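Local coordinates for uncharacterized protein (Acinetobacter baumannii, PDB 4PAR) that probably cleaves DNA containing 5-hydroxymethylcytosine, as a restriction enzyme that pairs a VSR-like endonuclease domain with an SRA-like domain, at residues Asn90-Ser98 with Ile115-Val123; Lys219-Tyr229 with Pro266-Arg274. The protein carries 3 engineered substitutions. One frame throughout, in Å; residues are numbered along the deposited sequence.

Contact 1 of 2, residues Asn90-Ser98 with Ile115-Val123; sequences NQIDEPLYS and ITGHKIFRV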
loop_
_atom_site.group_PDB
_atom_site.type_symbol
_atom_site.label_atom_id
_atom_site.label_comp_id
_atom_site.label_asym_id
_atom_site.label_seq_id
_atom_site.Cartn_x
_atom_site.Cartn_y
_atom_site.Cartn_z
ATOM N N ASN F 90 -13.655 -5.216 31.801
ATOM C CA ASN F 90 -12.551 -6.124 32.087
ATOM C C ASN F 90 -12.011 -5.874 33.490
ATOM O O ASN F 90 -12.677 -5.235 34.304
ATOM C CB ASN F 90 -11.437 -5.973 31.047
ATOM C CG ASN F 90 -11.927 -6.205 29.629
ATOM O OD1 ASN F 90 -12.410 -7.289 29.291
ATOM N ND2 ASN F 90 -11.803 -5.183 28.787
ATOM N N GLN F 91 -10.827 -6.408 33.781
ATOM C CA GLN F 91 -10.181 -6.195 35.075
ATOM C C GLN F 91 -10.054 -4.705 35.370
ATOM O O GLN F 91 -9.913 -3.892 34.454
ATOM C CB GLN F 91 -8.800 -6.859 35.116
ATOM C CG GLN F 91 -8.835 -8.380 35.154
ATOM C CD GLN F 91 -9.531 -8.908 36.397
ATOM O OE1 GLN F 91 -10.611 -9.496 36.318
ATOM N NE2 GLN F 91 -8.913 -8.695 37.556
ATOM N N ILE F 92 -10.132 -4.360 36.654
ATOM C CA ILE F 92 -10.230 -2.971 37.102
ATOM C C ILE F 92 -9.111 -2.078 36.543
ATOM O O ILE F 92 -9.346 -0.920 36.188
ATOM C CB ILE F 92 -10.247 -2.905 38.660
ATOM C CG1 ILE F 92 -10.400 -1.465 39.158
ATOM C CG2 ILE F 92 -9.016 -3.580 39.264
ATOM C CD1 ILE F 92 -10.579 -1.361 40.663
ATOM N N ASP F 93 -7.910 -2.637 36.437
ATOM C CA ASP F 93 -6.736 -1.906 35.965
ATOM C C ASP F 93 -6.478 -2.069 34.462
ATOM O O ASP F 93 -5.412 -1.704 33.968
ATOM C CB ASP F 93 -5.500 -2.315 36.769
ATOM C CG ASP F 93 -5.104 -1.261 37.795
ATOM O OD1 ASP F 93 -5.117 -0.059 37.445
ATOM O OD2 ASP F 93 -4.793 -1.629 38.948
ATOM N N GLU F 94 -7.437 -2.651 33.748
ATOM C CA GLU F 94 -7.287 -2.867 32.312
ATOM C C GLU F 94 -8.232 -1.962 31.519
ATOM O O GLU F 94 -9.283 -1.571 32.024
ATOM C CB GLU F 94 -7.552 -4.335 31.977
ATOM C CG GLU F 94 -6.647 -5.306 32.706
ATOM C CD GLU F 94 -6.911 -6.743 32.312
ATOM O OE1 GLU F 94 -7.925 -6.986 31.623
ATOM O OE2 GLU F 94 -6.109 -7.625 32.688
ATOM N N PRO F 95 -7.856 -1.616 30.274
ATOM C CA PRO F 95 -8.649 -0.674 29.472
ATOM C C PRO F 95 -10.058 -1.170 29.160
ATOM O O PRO F 95 -10.332 -2.364 29.250
ATOM C CB PRO F 95 -7.831 -0.538 28.185
ATOM C CG PRO F 95 -6.995 -1.760 28.132
ATOM C CD PRO F 95 -6.659 -2.073 29.547
ATOM N N LEU F 96 -10.946 -0.246 28.815
ATOM C CA LEU F 96 -12.326 -0.592 28.488
ATOM C C LEU F 96 -12.490 -0.950 27.010
ATOM O O LEU F 96 -13.486 -1.558 26.615
ATOM C CB LEU F 96 -13.265 0.565 28.843
ATOM C CG LEU F 96 -13.707 0.817 30.289
ATOM C CD1 LEU F 96 -12.787 0.175 31.302
ATOM C CD2 LEU F 96 -13.799 2.312 30.542
ATOM N N TYR F 97 -11.507 -0.579 26.196
ATOM C CA TYR F 97 -11.634 -0.725 24.750
ATOM C C TYR F 97 -10.713 -1.805 24.232
ATOM O O TYR F 97 -9.523 -1.804 24.537
ATOM C CB TYR F 97 -11.321 0.589 24.034
ATOM C CG TYR F 97 -12.209 1.749 24.413
ATOM C CD1 TYR F 97 -11.928 2.521 25.530
ATOM C CD2 TYR F 97 -13.317 2.084 23.643
ATOM C CE1 TYR F 97 -12.725 3.587 25.880
ATOM C CE2 TYR F 97 -14.123 3.151 23.985
ATOM C CZ TYR F 97 -13.821 3.899 25.108
ATOM O OH TYR F 97 -14.605 4.967 25.470
ATOM N N SER F 98 -11.261 -2.712 23.432
ATOM C CA SER F 98 -10.487 -3.836 22.929
ATOM C C SER F 98 -10.684 -4.017 21.430
ATOM O O SER F 98 -11.419 -3.266 20.802
ATOM C CB SER F 98 -10.872 -5.112 23.673
ATOM O OG SER F 98 -12.273 -5.308 23.636
ATOM N N ILE F 115 0.382 -5.266 30.965
ATOM C CA ILE F 115 -0.050 -4.144 31.794
ATOM C C ILE F 115 -0.078 -4.486 33.271
ATOM O O ILE F 115 -0.535 -3.680 34.087
ATOM C CB ILE F 115 -1.436 -3.630 31.382
ATOM C CG1 ILE F 115 -2.338 -4.784 30.947
ATOM C CG2 ILE F 115 -1.297 -2.639 30.265
ATOM C CD1 ILE F 115 -3.061 -5.463 32.088
ATOM N N THR F 116 0.381 -5.689 33.610
ATOM C CA THR F 116 0.368 -6.123 34.998
ATOM C C THR F 116 1.145 -5.147 35.875
ATOM O O THR F 116 2.334 -4.914 35.667
ATOM C CB THR F 116 0.973 -7.523 35.155
ATOM O OG1 THR F 116 0.248 -8.455 34.342
ATOM C CG2 THR F 116 0.907 -7.959 36.604
ATOM N N GLY F 117 0.467 -4.601 36.875
ATOM C CA GLY F 117 1.085 -3.671 37.798
ATOM C C GLY F 117 0.870 -2.226 37.414
ATOM O O GLY F 117 0.937 -1.338 38.265
ATOM N N HIS F 118 0.594 -1.987 36.137
ATOM C CA HIS F 118 0.385 -0.627 35.644
ATOM C C HIS F 118 -0.946 -0.054 36.138
ATOM O O HIS F 118 -1.919 -0.785 36.322
ATOM C CB HIS F 118 0.430 -0.591 34.114
ATOM C CG HIS F 118 1.708 -1.104 33.523
ATOM N ND1 HIS F 118 1.836 -1.413 32.185
ATOM C CD2 HIS F 118 2.914 -1.357 34.084
ATOM C CE1 HIS F 118 3.065 -1.834 31.948
ATOM N NE2 HIS F 118 3.739 -1.813 33.083
ATOM N N LYS F 119 -0.981 1.256 36.356
ATOM C CA LYS F 119 -2.211 1.945 36.730
ATOM C C LYS F 119 -2.877 2.540 35.494
ATOM O O LYS F 119 -2.197 2.988 34.575
ATOM C CB LYS F 119 -1.925 3.043 37.759
ATOM C CG LYS F 119 -3.165 3.800 38.235
ATOM C CD LYS F 119 -4.192 2.859 38.863
ATOM C CE LYS F 119 -5.466 3.594 39.258
ATOM N NZ LYS F 119 -5.212 4.644 40.280
ATOM N N ILE F 120 -4.205 2.525 35.459
ATOM C CA ILE F 120 -4.936 3.183 34.382
ATOM C C ILE F 120 -5.835 4.286 34.915
ATOM O O ILE F 120 -6.704 4.045 35.757
ATOM C CB ILE F 120 -5.796 2.198 33.579
ATOM C CG1 ILE F 120 -4.903 1.297 32.734
ATOM C CG2 ILE F 120 -6.760 2.955 32.680
ATOM C CD1 ILE F 120 -5.648 0.525 31.674
ATOM N N PHE F 121 -5.608 5.501 34.427
ATOM C CA PHE F 121 -6.473 6.620 34.746
ATOM C C PHE F 121 -7.448 6.843 33.608
ATOM O O PHE F 121 -7.093 6.706 32.436
ATOM C CB PHE F 121 -5.660 7.880 35.000
ATOM C CG PHE F 121 -4.829 7.819 36.241
ATOM C CD1 PHE F 121 -5.410 7.997 37.486
ATOM C CD2 PHE F 121 -3.465 7.594 36.166
ATOM C CE1 PHE F 121 -4.649 7.949 38.634
ATOM C CE2 PHE F 121 -2.696 7.544 37.312
ATOM C CZ PHE F 121 -3.291 7.722 38.549
ATOM N N ARG F 122 -8.682 7.190 33.944
ATOM C CA ARG F 122 -9.684 7.377 32.912
ATOM C C ARG F 122 -10.147 8.818 32.831
ATOM O O ARG F 122 -10.082 9.563 33.809
ATOM C CB ARG F 122 -10.870 6.446 33.152
ATOM C CG ARG F 122 -10.588 5.041 32.690
ATOM C CD ARG F 122 -11.726 4.081 32.955
ATOM N NE ARG F 122 -11.260 2.715 32.756
ATOM C CZ ARG F 122 -10.695 1.979 33.707
ATOM N NH1 ARG F 122 -10.552 2.470 34.934
ATOM N NH2 ARG F 122 -10.284 0.750 33.435
ATOM N N VAL F 123 -10.591 9.218 31.644
ATOM C CA VAL F 123 -11.212 10.523 31.497
ATOM C C VAL F 123 -12.610 10.381 30.907
ATOM O O VAL F 123 -12.768 9.915 29.783
ATOM C CB VAL F 123 -10.370 11.445 30.626
ATOM C CG1 VAL F 123 -10.973 12.850 30.621
ATOM C CG2 VAL F 123 -8.934 11.470 31.134
#

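Contact 2 of 2, residues Lys219-Tyr229 with Pro266-Arg274; sequences KDTLIWFPRLY and PQKRIVFAR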
loop_
_atom_site.group_PDB
_atom_site.type_symbol
_atom_site.label_atom_id
_atom_site.label_comp_id
_atom_site.label_asym_id
_atom_site.label_seq_id
_atom_site.Cartn_x
_atom_site.Cartn_y
_atom_site.Cartn_z
ATOM N N LYS F 219 27.632 -20.214 29.095
ATOM C CA LYS F 219 27.337 -21.347 28.218
ATOM C C LYS F 219 26.013 -22.038 28.557
ATOM O O LYS F 219 25.604 -22.974 27.869
ATOM C CB LYS F 219 28.481 -22.370 28.256
ATOM C CG LYS F 219 28.592 -23.164 29.548
ATOM C CD LYS F 219 29.605 -24.291 29.411
ATOM C CE LYS F 219 29.700 -25.119 30.683
ATOM N NZ LYS F 219 30.688 -26.233 30.558
ATOM N N ASP F 220 25.355 -21.589 29.622
ATOM C CA ASP F 220 24.040 -22.118 29.980
ATOM C C ASP F 220 22.891 -21.228 29.494
ATOM O O ASP F 220 21.720 -21.557 29.694
ATOM C CB ASP F 220 23.940 -22.316 31.496
ATOM C CG ASP F 220 24.089 -21.018 32.266
ATOM O OD1 ASP F 220 24.785 -20.107 31.772
ATOM O OD2 ASP F 220 23.509 -20.910 33.367
ATOM N N THR F 221 23.225 -20.106 28.856
ATOM C CA THR F 221 22.214 -19.155 28.390
ATOM C C THR F 221 22.254 -18.934 26.877
ATOM O O THR F 221 23.312 -18.996 26.254
ATOM C CB THR F 221 22.368 -17.785 29.078
ATOM O OG1 THR F 221 23.702 -17.303 28.887
ATOM C CG2 THR F 221 22.078 -17.891 30.568
ATOM N N LEU F 222 21.089 -18.658 26.296
ATOM C CA LEU F 222 20.982 -18.401 24.864
ATOM C C LEU F 222 20.265 -17.079 24.580
ATOM O O LEU F 222 19.212 -16.799 25.154
ATOM C CB LEU F 222 20.246 -19.550 24.168
ATOM C CG LEU F 222 20.082 -19.430 22.650
ATOM C CD1 LEU F 222 21.391 -19.752 21.939
ATOM C CD2 LEU F 222 18.953 -20.314 22.139
ATOM N N ILE F 223 20.838 -16.269 23.694
ATOM C CA ILE F 223 20.180 -15.044 23.255
ATOM C C ILE F 223 19.128 -15.409 22.223
ATOM O O ILE F 223 19.450 -15.959 21.172
ATOM C CB ILE F 223 21.164 -14.041 22.631
ATOM C CG1 ILE F 223 22.472 -13.988 23.422
ATOM C CG2 ILE F 223 20.523 -12.668 22.528
ATOM C CD1 ILE F 223 22.370 -13.226 24.710
ATOM N N TRP F 224 17.871 -15.096 22.502
ATOM C CA TRP F 224 16.806 -15.555 21.623
ATOM C C TRP F 224 16.001 -14.401 21.027
ATOM O O TRP F 224 15.653 -13.452 21.728
ATOM C CB TRP F 224 15.886 -16.506 22.386
ATOM C CG TRP F 224 15.029 -17.342 21.506
ATOM C CD1 TRP F 224 15.256 -17.659 20.198
ATOM C CD2 TRP F 224 13.793 -17.962 21.863
ATOM N NE1 TRP F 224 14.237 -18.447 19.718
ATOM C CE2 TRP F 224 13.325 -18.646 20.721
ATOM C CE3 TRP F 224 13.035 -18.006 23.036
ATOM C CZ2 TRP F 224 12.134 -19.366 20.720
ATOM C CZ3 TRP F 224 11.853 -18.717 23.033
ATOM C CH2 TRP F 224 11.414 -19.390 21.884
ATOM N N PHE F 225 15.696 -14.497 19.733
ATOM C CA PHE F 225 14.920 -13.465 19.045
ATOM C C PHE F 225 13.665 -14.041 18.409
ATOM O O PHE F 225 13.501 -13.971 17.194
ATOM C CB PHE F 225 15.755 -12.791 17.955
ATOM C CG PHE F 225 17.099 -12.332 18.416
ATOM C CD1 PHE F 225 17.233 -11.590 19.576
ATOM C CD2 PHE F 225 18.236 -12.650 17.693
ATOM C CE1 PHE F 225 18.478 -11.171 20.004
ATOM C CE2 PHE F 225 19.483 -12.235 18.117
ATOM C CZ PHE F 225 19.605 -11.493 19.273
ATOM N N PRO F 226 12.768 -14.601 19.228
ATOM C CA PRO F 226 11.581 -15.249 18.676
ATOM C C PRO F 226 10.478 -14.276 18.282
ATOM O O PRO F 226 10.421 -13.146 18.773
ATOM C CB PRO F 226 11.118 -16.134 19.827
ATOM C CG PRO F 226 11.493 -15.356 21.037
ATOM C CD PRO F 226 12.744 -14.593 20.701
ATOM N N ARG F 227 9.613 -14.721 17.381
ATOM C CA ARG F 227 8.322 -14.085 17.210
ATOM C C ARG F 227 7.370 -14.800 18.151
ATOM O O ARG F 227 7.196 -16.012 18.056
ATOM C CB ARG F 227 7.835 -14.172 15.766
ATOM C CG ARG F 227 8.732 -13.494 14.744
ATOM C CD ARG F 227 8.075 -13.545 13.373
ATOM N NE ARG F 227 8.868 -12.919 12.320
ATOM C CZ ARG F 227 8.412 -12.689 11.093
ATOM N NH1 ARG F 227 7.170 -13.026 10.775
ATOM N NH2 ARG F 227 9.191 -12.120 10.185
ATOM N N LEU F 228 6.734 -14.050 19.042
ATOM C CA LEU F 228 5.984 -14.638 20.146
ATOM C C LEU F 228 4.562 -14.974 19.723
ATOM O O LEU F 228 3.712 -15.295 20.549
ATOM C CB LEU F 228 5.976 -13.706 21.357
ATOM C CG LEU F 228 7.117 -13.968 22.345
ATOM C CD1 LEU F 228 8.449 -13.772 21.673
ATOM C CD2 LEU F 228 7.016 -13.073 23.559
ATOM N N TYR F 229 4.307 -14.847 18.429
ATOM C CA TYR F 229 3.034 -15.232 17.844
ATOM C C TYR F 229 3.213 -16.394 16.874
ATOM O O TYR F 229 4.312 -16.929 16.725
ATOM C CB TYR F 229 2.402 -14.040 17.134
ATOM C CG TYR F 229 3.380 -13.247 16.300
ATOM C CD1 TYR F 229 3.513 -13.483 14.941
ATOM C CD2 TYR F 229 4.172 -12.257 16.874
ATOM C CE1 TYR F 229 4.406 -12.754 14.174
ATOM C CE2 TYR F 229 5.067 -11.528 16.119
ATOM C CZ TYR F 229 5.180 -11.778 14.770
ATOM O OH TYR F 229 6.071 -11.047 14.018
ATOM N N PRO F 266 20.767 -25.324 25.882
ATOM C CA PRO F 266 20.963 -24.580 27.133
ATOM C C PRO F 266 19.662 -24.332 27.891
ATOM O O PRO F 266 18.634 -24.037 27.281
ATOM C CB PRO F 266 21.569 -23.259 26.657
ATOM C CG PRO F 266 21.026 -23.086 25.284
ATOM C CD PRO F 266 20.974 -24.469 24.701
ATOM N N GLN F 267 19.726 -24.426 29.215
ATOM C CA GLN F 267 18.533 -24.404 30.054
ATOM C C GLN F 267 17.990 -23.007 30.329
ATOM O O GLN F 267 16.907 -22.860 30.900
ATOM C CB GLN F 267 18.825 -25.112 31.376
ATOM C CG GLN F 267 18.974 -26.611 31.223
ATOM C CD GLN F 267 17.796 -27.221 30.492
ATOM O OE1 GLN F 267 17.936 -27.718 29.376
ATOM N NE2 GLN F 267 16.631 -27.203 31.127
ATOM N N LYS F 268 18.733 -21.985 29.924
ATOM C CA LYS F 268 18.283 -20.607 30.102
ATOM C C LYS F 268 18.302 -19.844 28.786
ATOM O O LYS F 268 19.166 -20.070 27.939
ATOM C CB LYS F 268 19.154 -19.882 31.127
ATOM C CG LYS F 268 18.970 -20.348 32.556
ATOM C CD LYS F 268 20.010 -19.715 33.465
ATOM C CE LYS F 268 19.771 -20.087 34.918
ATOM N NZ LYS F 268 18.441 -19.609 35.386
ATOM N N ARG F 269 17.339 -18.947 28.610
ATOM C CA ARG F 269 17.338 -18.074 27.444
ATOM C C ARG F 269 16.969 -16.647 27.828
ATOM O O ARG F 269 15.940 -16.413 28.458
ATOM C CB ARG F 269 16.374 -18.591 26.374
ATOM C CG ARG F 269 16.860 -19.821 25.626
ATOM C CD ARG F 269 15.896 -20.204 24.511
ATOM N NE ARG F 269 16.294 -21.436 23.835
ATOM C CZ ARG F 269 15.602 -22.009 22.857
ATOM N NH1 ARG F 269 14.470 -21.462 22.434
ATOM N NH2 ARG F 269 16.040 -23.129 22.299
ATOM N N ILE F 270 17.824 -15.699 27.459
ATOM C CA ILE F 270 17.488 -14.284 27.569
ATOM C C ILE F 270 16.738 -13.872 26.301
ATOM O O ILE F 270 17.216 -14.085 25.181
ATOM C CB ILE F 270 18.747 -13.414 27.788
ATOM C CG1 ILE F 270 18.529 -11.988 27.271
ATOM C CG2 ILE F 270 19.953 -14.052 27.123
ATOM C CD1 ILE F 270 19.224 -11.691 25.950
ATOM N N VAL F 271 15.556 -13.292 26.479
ATOM C CA VAL F 271 14.644 -13.113 25.356
ATOM C C VAL F 271 14.494 -11.669 24.880
ATOM O O VAL F 271 14.326 -10.747 25.679
ATOM C CB VAL F 271 13.245 -13.652 25.704
ATOM C CG1 VAL F 271 12.410 -13.808 24.445
ATOM C CG2 VAL F 271 13.366 -14.977 26.414
ATOM N N PHE F 272 14.565 -11.495 23.564
ATOM C CA PHE F 272 14.186 -10.252 22.910
ATOM C C PHE F 272 13.168 -10.551 21.814
ATOM O O PHE F 272 13.495 -11.173 20.805
ATOM C CB PHE F 272 15.406 -9.548 22.319
ATOM C CG PHE F 272 16.187 -8.745 23.313
ATOM C CD1 PHE F 272 17.004 -9.368 24.240
ATOM C CD2 PHE F 272 16.120 -7.363 23.309
ATOM C CE1 PHE F 272 17.731 -8.628 25.151
ATOM C CE2 PHE F 272 16.846 -6.618 24.217
ATOM C CZ PHE F 272 17.652 -7.252 25.138
ATOM N N ALA F 273 11.935 -10.098 22.005
ATOM C CA ALA F 273 10.866 -10.414 21.067
ATOM C C ALA F 273 10.882 -9.470 19.875
ATOM O O ALA F 273 11.094 -8.267 20.028
ATOM C CB ALA F 273 9.521 -10.358 21.765
ATOM N N ARG F 274 10.658 -10.017 18.685
ATOM C CA ARG F 274 10.608 -9.189 17.491
ATOM C C ARG F 274 9.256 -8.505 17.401
ATOM O O ARG F 274 8.217 -9.158 17.297
ATOM C CB ARG F 274 10.862 -10.019 16.234
ATOM C CG ARG F 274 10.558 -9.279 14.936
ATOM C CD ARG F 274 10.916 -10.124 13.733
ATOM N NE ARG F 274 10.514 -9.502 12.475
ATOM C CZ ARG F 274 10.939 -9.906 11.282
ATOM N NH1 ARG F 274 11.779 -10.929 11.189
ATOM N NH2 ARG F 274 10.524 -9.291 10.182
#

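Contact 1 of 2, residues Asn90-Ser98 with Ile115-Val123
With CG beside the backbone N (chi1 -79°) and the chain extended from there to NE, Arg122 spans the gap from its strand to the loop of Glu94. Ile120, two residues earlier on the same face of the strand, likewise has CG1 beside its N (chi1 -71°), and its CD1 is carried to Pro95. Both segments lie in the PvuRts1I-like N-terminal domain of the PDDEXK nuclease clan, where 119-124 is an outer strand of the mixed sheet and 90-96 a loop packed beside it. Ile120 CD1 rests 3.5 Å from Pro95 CD, crossing at about a right angle, where the compact proline ring offers it an apolar surface; Ile115 CD1 touches Glu94 CG at 3.6 Å. Glu94, buried, sends its carboxylate to Ser53. Asp93 OD1 takes a weak, long bond from Ile120 N at 3.4 Å. The Leu96 methyls lie obliquely against the Arg122 guanidinium, and Ile120 CG2 over one face. This flat group suits a place among several acceptors: NE forms a salt bridge with Glu72, while NH2 reaches two carbonyls at its edge. Both bonds of Arg122 NH2 are weak, Glu94 O at 2.9 Å being bent and Ile92 O at 3.4 Å long.

Contact 2 of 2, residues Lys219-Tyr229 with Pro266-Arg274
Ile223 and Ile270 lie side by side at the apolar centre, Ile223 CD1 3.5 Å from Ile270 CG2, on the sheet face they share with Thr221 and Lys268; their branched side chains suit a buried strand pair, and Phe201 covers them. The edge of the Phe225 ring meets the side of Phe272, CD1 to CB at 3.9 Å, with helix 194-200 packed on both. On the other face, Pro226 CD touches Val271 CG1 at 3.8 Å. Trp224, its CG anti to N (chi1 -162°), stands its broad indole between two neighbours: Pro226 CB lies over one side, and Arg269 NH1 over the opposite one, the guanidinium standing steeply to the ring (planes 68° apart). This cation-pi contact puts Arg269 CZ 4.6 Å from the centroid of the six-membered ring of Trp224. Leu222 CD2 covers a face of the same guanidinium, and Glu247 pairs with its NH1, which probably balances the buried charge.

Backbone bonds run between the strands, among them Trp224 N to Ile270 O and Phe272 N to Trp224 O, both 2.9 Å. Pro226 has no N-H for Phe272 O, which keeps the CA-H contact from Phe225 CA at 3.2 Å; the next bond comes from Arg274 N to Pro226 O. At one outer end Lys268 runs alongside Asp220, but its NZ pairs with Glu292. At the other, Arg227 and Arg274 extend together, the edge of the Arg227 guanidinium turned to a face of that of Arg274. Arg274 packs on a DNA phosphate, whose negative charge probably helps to offset the two neighbouring cations. Strands 221-224 and 268-274 run parallel, 28° apart, joined by a long connection that holds strands 236-238 and 244-247 and helix 252-264, inside the curled mixed sheet of an SRA-like domain of the PUA clan.

The two contacts follow one another along the chain, contact 1 closing before contact 2 opens, and they lie on opposite sides of its centre, 29 Å apart between centres. Their nearest atoms stay about 13 Å apart, so neither touches the other. They belong to different family regions of the chain: contact 1 to the nuclease-like region, contact 2 to the SRA-like one. Their relation to the bound DNA differs too. The nearest atom of contact 2 is about 4 Å from the nucleic acid, whereas contact 1 comes no closer than about 16 Å. One thus borders the DNA directly, while the other joins a loop to an outer strand of the nuclease-like region, well away from the DNA.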